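Local atomic coordinates of nuclear import protein MOG1 (Saccharomyces cerevisiae, PDB entry 1JHS), a protein that binds the small GTPase Gsp1, the yeast Ran, and takes part in the Ran system that drives nuclear protein import and poly(A)+ mRNA export. Residues Asp49-Glu55 with Arg164-Val168; Trp74-Val78 with Lys89-Leu93; Leu133-Thr138 with Val181-Phe187. The protein carries 1 engineered substitution. All coordinates share one frame. Residues are numbered along the deposited sequence.

Interaction 1: residues Asp49-Glu55 with Arg164-Val168; sequences DGLATNE and RCHAV
A buried arginine can hold an irregular loop on a helix, as where the loop between strands 34-39 and 56-63 of the seven-stranded antiparallel sheet packs on helix 163-178. R164 sends NH1 to E55 OE2 in a salt bridge of 2.9 Å and to N54 OD1 in a hydrogen bond of 2.9 Å. E55 OE2 also accepts the loop's own A52 N at 2.8 Å, so one carboxylate oxygen joins loop backbone and helix; OE1 of E55 is hydrogen-bonded to N39, and NH2 of R164 has its own salt bridge to E152. R164 extends with chi1 and chi2 both t before chi3 bends to p, which puts the A52 methyl over one face of the guanidinium (A52 CB to R164 NH1 3.7 Å). The backbones come nearest where G50 CA lies 5.5 Å from R164 CA; at its phi/psi of 95/-4 a CB would be crowded by the preceding carbonyl and sit tightly against A167 CB. Beyond, L51 (chi1 m, chi2 t) inserts CD2 against V168 CG2 at 3.9 Å, and D49 O rests 3.6 Å from A167 CB.

Interaction 2: residues Trp74-Val78 with Lys89-Leu93; sequences WQFHV and KWEAL
How a single indole can span the gap between a helix and a strand is illustrated by W90. Helix 74-78 and strand 89-92 keep their axes 11.1 Å apart at closest approach, with N-to-C directions 132° apart; the nearest CA pairs are V78 with W90 (9.1 Å) and Q75 with A92 (9.4 Å). No hydrogen bond crosses, so shape does the work. W90, with chi1 p and chi2 -88°, projects its six-membered ring into a hollow walled by W74, Q75 and V78. V78, chi1 t, lays CG1 over the ring face, a CH-pi contact 3.4 Å from the centroid and 10° off the normal. W74 (chi1 t, chi2 85°) closes in obliquely, CZ3 to W90 CH2 3.9 Å, with planes at 78°, and its CH2 meets the small A92 CB at 4.3 Å. Q75 O sits 3.8 Å from W90 CZ2. Outside, W90 NE1 is hydrogen-bonded to E79 and W74 NE1 to the carbonyl of V128. This is helix-on-sheet packing: helix 70-83 lies on one face of the seven-stranded antiparallel sheet, and W90 of outermost strand 87-99 reaches in against it.

Interaction 3: residues Leu133-Thr138 with Val181-Phe187; sequences LTQFDT and VVDTSLF
A beta hairpin turn meeting the C-terminal tail shows how two aromatic residues can bring irregular segments together. The turn 133-138 joins strands 124-133 and 138-147 and carries a G1 beta bulge, with D137 (phi/psi 49/43) and T138 opposite L133; the tail forms a 3-10 turn at 184-186, which an Asx turn from D183 OD1 to S185 N (2.9 Å) introduces. F187 and F136 bury most surface. Both have chi1 m, and their rings lie nearly parallel, 15° between planes and centroids 4.8 Å apart, but slid so far that they barely overlap; F187 CD1 sits over the F136 face, 3.6 Å from F136 CD1. Their CA atoms are 6.3 Å apart. F136 CZ also reaches T184 CG2 at 3.6 Å. L133 (chi1 m, chi2 t), third in area, sets CD1 against both F187 CZ (3.7 Å) and V181 CG2 (4.0 Å). No hydrogen bond crosses the contact. T138 OG1, which donates a hydrogen bond to F136 O (2.9 Å), lies 3.6 Å from F187 CD2.

In the fold
The three contacts show how one central sheet can be covered and closed by elements near and far in sequence. The seven-stranded antiparallel sheet is common to all: the loop of interaction 1 leads into strand 56-63, interaction 2 packs helix 70-83 against strand 87-99, and interaction 3 packs the C-terminal tail against a hairpin turn. That tail leaves strand 180-181 of the three-stranded sheet, so interaction 3 links the two sheets. Along the chain, interaction 2 is nested within interaction 1 and precedes interaction 3, whose segments alternate with those of interaction 1. Interactions 1 and 3 lie on opposite sides of the chain's centre, about 30 Å apart between centres; interaction 2 lies about 20 and 25 Å from them. None touches another.

Interaction 1: residues Asp49-Glu55 with Arg164-Val168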
loop_
_atom_site.group_PDB
_atom_site.type_symbol
_atom_site.label_atom_id
_atom_site.label_comp_id
_atom_site.label_asym_id
_atom_site.label_seq_id
_atom_site.Cartn_x
_atom_site.Cartn_y
_atom_site.Cartn_z
ATOM N N ASP A 49 -11.446 -2.369 -13.644
ATOM C CA ASP A 49 -10.750 -2.299 -12.354
ATOM C C ASP A 49 -11.246 -1.342 -11.286
ATOM O O ASP A 49 -11.189 -1.643 -10.095
ATOM C CB ASP A 49 -9.267 -1.915 -12.589
ATOM C CG ASP A 49 -8.424 -3.093 -12.898
ATOM O OD1 ASP A 49 -7.200 -3.015 -12.717
ATOM O OD2 ASP A 49 -9.006 -4.125 -13.319
ATOM N N GLY A 50 -11.653 -0.159 -11.717
ATOM C CA GLY A 50 -12.071 0.854 -10.778
ATOM C C GLY A 50 -10.887 1.772 -10.482
ATOM O O GLY A 50 -11.034 2.750 -9.760
ATOM N N LEU A 51 -9.716 1.454 -11.034
ATOM C CA LEU A 51 -8.514 2.271 -10.818
ATOM C C LEU A 51 -8.434 3.394 -11.856
ATOM O O LEU A 51 -9.094 3.335 -12.891
ATOM C CB LEU A 51 -7.251 1.400 -10.905
ATOM C CG LEU A 51 -7.194 0.202 -9.952
ATOM C CD1 LEU A 51 -5.840 -0.535 -10.057
ATOM C CD2 LEU A 51 -7.412 0.719 -8.537
ATOM N N ALA A 52 -7.657 4.434 -11.572
ATOM C CA ALA A 52 -7.514 5.528 -12.535
ATOM C C ALA A 52 -6.153 5.335 -13.217
ATOM O O ALA A 52 -5.891 4.249 -13.751
ATOM C CB ALA A 52 -7.609 6.883 -11.814
ATOM N N THR A 53 -5.287 6.350 -13.220
ATOM C CA THR A 53 -3.979 6.171 -13.857
ATOM C C THR A 53 -2.822 6.711 -13.037
ATOM O O THR A 53 -1.715 6.791 -13.548
ATOM C CB THR A 53 -3.872 6.849 -15.283
ATOM O OG1 THR A 53 -3.890 8.277 -15.144
ATOM C CG2 THR A 53 -5.031 6.441 -16.186
ATOM N N ASN A 54 -3.054 7.048 -11.765
ATOM C CA ASN A 54 -1.981 7.634 -10.964
ATOM C C ASN A 54 -1.595 6.922 -9.669
ATOM O O ASN A 54 -0.862 7.490 -8.877
ATOM C CB ASN A 54 -2.294 9.110 -10.662
ATOM C CG ASN A 54 -3.530 9.283 -9.782
ATOM O OD1 ASN A 54 -4.192 8.302 -9.440
ATOM N ND2 ASN A 54 -3.860 10.539 -9.427
ATOM N N GLU A 55 -2.062 5.697 -9.455
ATOM C CA GLU A 55 -1.691 4.968 -8.223
ATOM C C GLU A 55 -0.278 4.387 -8.317
ATOM O O GLU A 55 0.239 4.175 -9.398
ATOM C CB GLU A 55 -2.664 3.810 -7.952
ATOM C CG GLU A 55 -4.136 4.229 -7.865
ATOM C CD GLU A 55 -4.806 4.230 -9.232
ATOM O OE1 GLU A 55 -4.117 3.936 -10.236
ATOM O OE2 GLU A 55 -6.020 4.502 -9.306
ATOM N N ARG A 164 -13.010 4.409 -5.891
ATOM C CA ARG A 164 -11.648 4.017 -6.256
ATOM C C ARG A 164 -10.884 3.537 -5.029
ATOM O O ARG A 164 -10.039 2.650 -5.136
ATOM C CB ARG A 164 -10.895 5.176 -6.927
ATOM C CG ARG A 164 -9.514 4.761 -7.441
ATOM C CD ARG A 164 -8.970 5.735 -8.480
ATOM N NE ARG A 164 -8.828 7.108 -7.986
ATOM C CZ ARG A 164 -7.670 7.764 -7.917
ATOM N NH1 ARG A 164 -6.545 7.169 -8.290
ATOM N NH2 ARG A 164 -7.650 9.040 -7.544
ATOM N N CYS A 165 -11.161 4.130 -3.869
ATOM C CA CYS A 165 -10.507 3.683 -2.636
ATOM C C CYS A 165 -10.957 2.261 -2.309
ATOM O O CYS A 165 -10.178 1.443 -1.825
ATOM C CB CYS A 165 -10.847 4.620 -1.495
ATOM S SG CYS A 165 -10.008 6.231 -1.719
ATOM N N HIS A 166 -12.230 1.974 -2.565
ATOM C CA HIS A 166 -12.738 0.624 -2.338
ATOM C C HIS A 166 -11.996 -0.346 -3.275
ATOM O O HIS A 166 -11.652 -1.488 -2.890
ATOM C CB HIS A 166 -14.246 0.592 -2.620
ATOM C CG HIS A 166 -14.882 -0.733 -2.347
ATOM N ND1 HIS A 166 -14.696 -1.831 -3.162
ATOM C CD2 HIS A 166 -15.649 -1.158 -1.313
ATOM C CE1 HIS A 166 -15.316 -2.879 -2.638
ATOM N NE2 HIS A 166 -15.901 -2.497 -1.515
ATOM N N ALA A 167 -11.718 0.115 -4.493
ATOM C CA ALA A 167 -11.029 -0.719 -5.470
ATOM C C ALA A 167 -9.584 -0.944 -5.009
ATOM O O ALA A 167 -9.077 -2.075 -5.050
ATOM C CB ALA A 167 -11.051 -0.048 -6.831
ATOM N N VAL A 168 -8.931 0.128 -4.558
ATOM C CA VAL A 168 -7.559 0.007 -4.078
ATOM C C VAL A 168 -7.476 -0.948 -2.875
ATOM O O VAL A 168 -6.556 -1.747 -2.761
ATOM C CB VAL A 168 -6.999 1.392 -3.696
ATOM C CG1 VAL A 168 -5.685 1.252 -2.887
ATOM C CG2 VAL A 168 -6.769 2.184 -4.990
#

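Interaction 2: residues Trp74-Val78 with Lys89-Leu93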
loop_
_atom_site.group_PDB
_atom_site.type_symbol
_atom_site.label_atom_id
_atom_site.label_comp_id
_atom_site.label_asym_id
_atom_site.label_seq_id
_atom_site.Cartn_x
_atom_site.Cartn_y
_atom_site.Cartn_z
ATOM N N TRP A 74 1.208 -2.723 12.923
ATOM C CA TRP A 74 0.744 -2.085 11.695
ATOM C C TRP A 74 0.690 -0.571 11.899
ATOM O O TRP A 74 1.186 0.200 11.059
ATOM C CB TRP A 74 -0.631 -2.646 11.315
ATOM C CG TRP A 74 -1.268 -1.997 10.118
ATOM C CD1 TRP A 74 -1.061 -2.312 8.792
ATOM C CD2 TRP A 74 -2.251 -0.963 10.142
ATOM N NE1 TRP A 74 -1.881 -1.534 7.992
ATOM C CE2 TRP A 74 -2.621 -0.701 8.797
ATOM C CE3 TRP A 74 -2.871 -0.225 11.176
ATOM C CZ2 TRP A 74 -3.576 0.276 8.453
ATOM C CZ3 TRP A 74 -3.823 0.749 10.826
ATOM C CH2 TRP A 74 -4.162 0.982 9.477
ATOM N N GLN A 75 0.114 -0.129 13.014
ATOM C CA GLN A 75 0.035 1.316 13.278
ATOM C C GLN A 75 1.412 1.954 13.291
ATOM O O GLN A 75 1.599 3.073 12.825
ATOM C CB GLN A 75 -0.670 1.574 14.622
ATOM C CG GLN A 75 -2.135 1.115 14.622
ATOM C CD GLN A 75 -2.808 1.319 15.987
ATOM O OE1 GLN A 75 -2.336 0.806 17.011
ATOM N NE2 GLN A 75 -3.888 2.069 16.004
ATOM N N PHE A 76 2.383 1.233 13.846
ATOM C CA PHE A 76 3.749 1.714 13.917
ATOM C C PHE A 76 4.293 1.936 12.507
ATOM O O PHE A 76 4.921 2.966 12.225
ATOM C CB PHE A 76 4.625 0.676 14.640
ATOM C CG PHE A 76 6.100 1.013 14.633
ATOM C CD1 PHE A 76 6.657 1.791 15.634
ATOM C CD2 PHE A 76 6.918 0.581 13.585
ATOM C CE1 PHE A 76 8.009 2.145 15.594
ATOM C CE2 PHE A 76 8.277 0.932 13.537
ATOM C CZ PHE A 76 8.818 1.713 14.540
ATOM N N HIS A 77 4.057 0.960 11.616
ATOM C CA HIS A 77 4.555 1.072 10.257
ATOM C C HIS A 77 3.829 2.125 9.463
ATOM O O HIS A 77 4.419 2.743 8.572
ATOM C CB HIS A 77 4.487 -0.274 9.544
ATOM C CG HIS A 77 5.525 -1.239 10.021
ATOM N ND1 HIS A 77 6.874 -1.027 9.829
ATOM C CD2 HIS A 77 5.420 -2.398 10.711
ATOM C CE1 HIS A 77 7.556 -2.015 10.384
ATOM N NE2 HIS A 77 6.698 -2.862 10.927
ATOM N N VAL A 78 2.552 2.318 9.771
ATOM C CA VAL A 78 1.777 3.370 9.096
ATOM C C VAL A 78 2.368 4.735 9.490
ATOM O O VAL A 78 2.559 5.619 8.632
ATOM C CB VAL A 78 0.263 3.335 9.518
ATOM C CG1 VAL A 78 -0.459 4.588 8.961
ATOM C CG2 VAL A 78 -0.424 2.097 8.927
ATOM N N LYS A 89 -1.477 13.419 12.418
ATOM C CA LYS A 89 -2.582 12.571 12.876
ATOM C C LYS A 89 -3.222 11.976 11.644
ATOM O O LYS A 89 -3.375 12.642 10.622
ATOM C CB LYS A 89 -3.646 13.364 13.649
ATOM C CG LYS A 89 -3.080 14.118 14.842
ATOM C CD LYS A 89 -4.165 14.742 15.706
ATOM C CE LYS A 89 -3.504 15.457 16.900
ATOM N NZ LYS A 89 -4.535 15.812 17.897
ATOM N N TRP A 90 -3.608 10.718 11.742
ATOM C CA TRP A 90 -4.236 10.067 10.611
ATOM C C TRP A 90 -5.356 9.182 11.103
ATOM O O TRP A 90 -5.446 8.869 12.309
ATOM C CB TRP A 90 -3.215 9.213 9.823
ATOM C CG TRP A 90 -2.370 8.265 10.671
ATOM C CD1 TRP A 90 -1.182 8.557 11.289
ATOM C CD2 TRP A 90 -2.651 6.889 10.972
ATOM N NE1 TRP A 90 -0.702 7.447 11.951
ATOM C CE2 TRP A 90 -1.583 6.407 11.770
ATOM C CE3 TRP A 90 -3.693 6.018 10.642
ATOM C CZ2 TRP A 90 -1.533 5.082 12.250
ATOM C CZ3 TRP A 90 -3.646 4.691 11.121
ATOM C CH2 TRP A 90 -2.567 4.244 11.912
ATOM N N GLU A 91 -6.210 8.772 10.179
ATOM C CA GLU A 91 -7.290 7.882 10.562
ATOM C C GLU A 91 -7.369 6.697 9.621
ATOM O O GLU A 91 -6.984 6.788 8.443
ATOM C CB GLU A 91 -8.624 8.629 10.617
ATOM C CG GLU A 91 -9.191 9.164 9.319
ATOM C CD GLU A 91 -10.528 9.911 9.559
ATOM O OE1 GLU A 91 -11.185 10.308 8.568
ATOM O OE2 GLU A 91 -10.911 10.101 10.739
ATOM N N ALA A 92 -7.822 5.572 10.163
ATOM C CA ALA A 92 -7.971 4.369 9.370
ATOM C C ALA A 92 -9.387 4.398 8.825
ATOM O O ALA A 92 -10.339 4.264 9.597
ATOM C CB ALA A 92 -7.752 3.131 10.253
ATOM N N LEU A 93 -9.527 4.597 7.514
ATOM C CA LEU A 93 -10.844 4.624 6.880
ATOM C C LEU A 93 -11.438 3.222 6.818
ATOM O O LEU A 93 -12.658 3.052 6.814
ATOM C CB LEU A 93 -10.756 5.185 5.459
ATOM C CG LEU A 93 -10.131 6.572 5.305
ATOM C CD1 LEU A 93 -10.286 7.041 3.881
ATOM C CD2 LEU A 93 -10.791 7.542 6.264
#

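Interaction 3: residues Leu133-Thr138 with Val181-Phe187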
loop_
_atom_site.group_PDB
_atom_site.type_symbol
_atom_site.label_atom_id
_atom_site.label_comp_id
_atom_site.label_asym_id
_atom_site.label_seq_id
_atom_site.Cartn_x
_atom_site.Cartn_y
_atom_site.Cartn_z
ATOM N N LEU A 133 6.741 -11.662 8.681
ATOM C CA LEU A 133 7.490 -12.892 8.430
ATOM C C LEU A 133 8.397 -13.079 9.655
ATOM O O LEU A 133 9.618 -12.886 9.602
ATOM C CB LEU A 133 8.318 -12.765 7.158
ATOM C CG LEU A 133 7.470 -12.537 5.896
ATOM C CD1 LEU A 133 8.409 -12.479 4.687
ATOM C CD2 LEU A 133 6.449 -13.678 5.714
ATOM N N THR A 134 7.745 -13.423 10.767
ATOM C CA THR A 134 8.382 -13.608 12.065
ATOM C C THR A 134 9.602 -14.526 12.023
ATOM O O THR A 134 10.627 -14.243 12.658
ATOM C CB THR A 134 7.331 -14.136 13.053
ATOM O OG1 THR A 134 6.184 -13.265 13.002
ATOM C CG2 THR A 134 7.883 -14.176 14.453
ATOM N N GLN A 135 9.490 -15.573 11.226
ATOM C CA GLN A 135 10.537 -16.578 11.025
ATOM C C GLN A 135 11.831 -15.971 10.457
ATOM O O GLN A 135 12.919 -16.532 10.620
ATOM C CB GLN A 135 10.003 -17.634 10.045
ATOM C CG GLN A 135 10.947 -18.755 9.755
ATOM C CD GLN A 135 10.354 -19.857 8.875
ATOM O OE1 GLN A 135 10.915 -20.962 8.798
ATOM N NE2 GLN A 135 9.242 -19.563 8.192
ATOM N N PHE A 136 11.707 -14.832 9.778
ATOM C CA PHE A 136 12.853 -14.165 9.166
ATOM C C PHE A 136 13.071 -12.749 9.690
ATOM O O PHE A 136 13.778 -11.960 9.061
ATOM C CB PHE A 136 12.683 -14.113 7.649
ATOM C CG PHE A 136 12.420 -15.453 7.031
ATOM C CD1 PHE A 136 11.208 -15.718 6.423
ATOM C CD2 PHE A 136 13.375 -16.467 7.099
ATOM C CE1 PHE A 136 10.929 -16.974 5.890
ATOM C CE2 PHE A 136 13.107 -17.740 6.564
ATOM C CZ PHE A 136 11.884 -17.991 5.962
ATOM N N ASP A 137 12.448 -12.441 10.819
ATOM C CA ASP A 137 12.568 -11.137 11.458
ATOM C C ASP A 137 12.337 -10.036 10.428
ATOM O O ASP A 137 13.072 -9.049 10.377
ATOM C CB ASP A 137 13.962 -10.976 12.032
ATOM C CG ASP A 137 13.931 -10.437 13.410
ATOM O OD1 ASP A 137 13.513 -11.188 14.348
ATOM O OD2 ASP A 137 14.294 -9.247 13.549
ATOM N N THR A 138 11.330 -10.236 9.591
ATOM C CA THR A 138 11.022 -9.251 8.571
ATOM C C THR A 138 9.550 -8.874 8.618
ATOM O O THR A 138 8.695 -9.747 8.705
ATOM C CB THR A 138 11.352 -9.807 7.177
ATOM O OG1 THR A 138 12.760 -10.073 7.094
ATOM C CG2 THR A 138 10.949 -8.825 6.094
ATOM N N VAL A 181 6.331 -16.451 -0.375
ATOM C CA VAL A 181 7.786 -16.484 -0.366
ATOM C C VAL A 181 8.149 -17.762 -1.119
ATOM O O VAL A 181 7.786 -18.865 -0.708
ATOM C CB VAL A 181 8.378 -16.527 1.069
ATOM C CG1 VAL A 181 9.899 -16.526 0.992
ATOM C CG2 VAL A 181 7.901 -15.301 1.872
ATOM N N VAL A 182 8.833 -17.589 -2.243
ATOM C CA VAL A 182 9.241 -18.704 -3.093
ATOM C C VAL A 182 10.621 -19.220 -2.709
ATOM O O VAL A 182 10.841 -20.430 -2.653
ATOM C CB VAL A 182 9.276 -18.261 -4.582
ATOM C CG1 VAL A 182 9.896 -19.350 -5.455
ATOM C CG2 VAL A 182 7.867 -17.946 -5.056
ATOM N N ASP A 183 11.536 -18.292 -2.442
ATOM C CA ASP A 183 12.915 -18.618 -2.096
ATOM C C ASP A 183 13.328 -17.944 -0.790
ATOM O O ASP A 183 13.596 -16.738 -0.747
ATOM C CB ASP A 183 13.829 -18.177 -3.256
ATOM C CG ASP A 183 15.314 -18.341 -2.947
ATOM O OD1 ASP A 183 15.665 -19.005 -1.945
ATOM O OD2 ASP A 183 16.141 -17.805 -3.720
ATOM N N THR A 184 13.394 -18.728 0.278
ATOM C CA THR A 184 13.762 -18.193 1.584
ATOM C C THR A 184 15.197 -17.669 1.694
ATOM O O THR A 184 15.524 -16.948 2.643
ATOM C CB THR A 184 13.557 -19.247 2.673
ATOM O OG1 THR A 184 14.354 -20.398 2.369
ATOM C CG2 THR A 184 12.103 -19.646 2.745
ATOM N N SER A 185 16.054 -18.011 0.732
ATOM C CA SER A 185 17.438 -17.545 0.777
ATOM C C SER A 185 17.500 -16.038 0.683
ATOM O O SER A 185 18.536 -15.435 0.959
ATOM C CB SER A 185 18.276 -18.185 -0.340
ATOM O OG SER A 185 17.780 -17.863 -1.627
ATOM N N LEU A 186 16.389 -15.413 0.296
ATOM C CA LEU A 186 16.341 -13.959 0.226
ATOM C C LEU A 186 16.603 -13.408 1.631
ATOM O O LEU A 186 17.113 -12.297 1.783
ATOM C CB LEU A 186 14.957 -13.484 -0.239
ATOM C CG LEU A 186 14.643 -11.979 -0.207
ATOM C CD1 LEU A 186 15.434 -11.245 -1.290
ATOM C CD2 LEU A 186 13.147 -11.766 -0.432
ATOM N N PHE A 187 16.239 -14.185 2.654
ATOM C CA PHE A 187 16.406 -13.738 4.038
ATOM C C PHE A 187 17.595 -14.379 4.744
ATOM O O PHE A 187 17.705 -14.293 5.975
ATOM C CB PHE A 187 15.128 -14.013 4.844
ATOM C CG PHE A 187 13.889 -13.466 4.208
ATOM C CD1 PHE A 187 12.985 -14.314 3.570
ATOM C CD2 PHE A 187 13.646 -12.094 4.199
ATOM C CE1 PHE A 187 11.862 -13.811 2.931
ATOM C CE2 PHE A 187 12.520 -11.572 3.562
ATOM C CZ PHE A 187 11.625 -12.431 2.924
#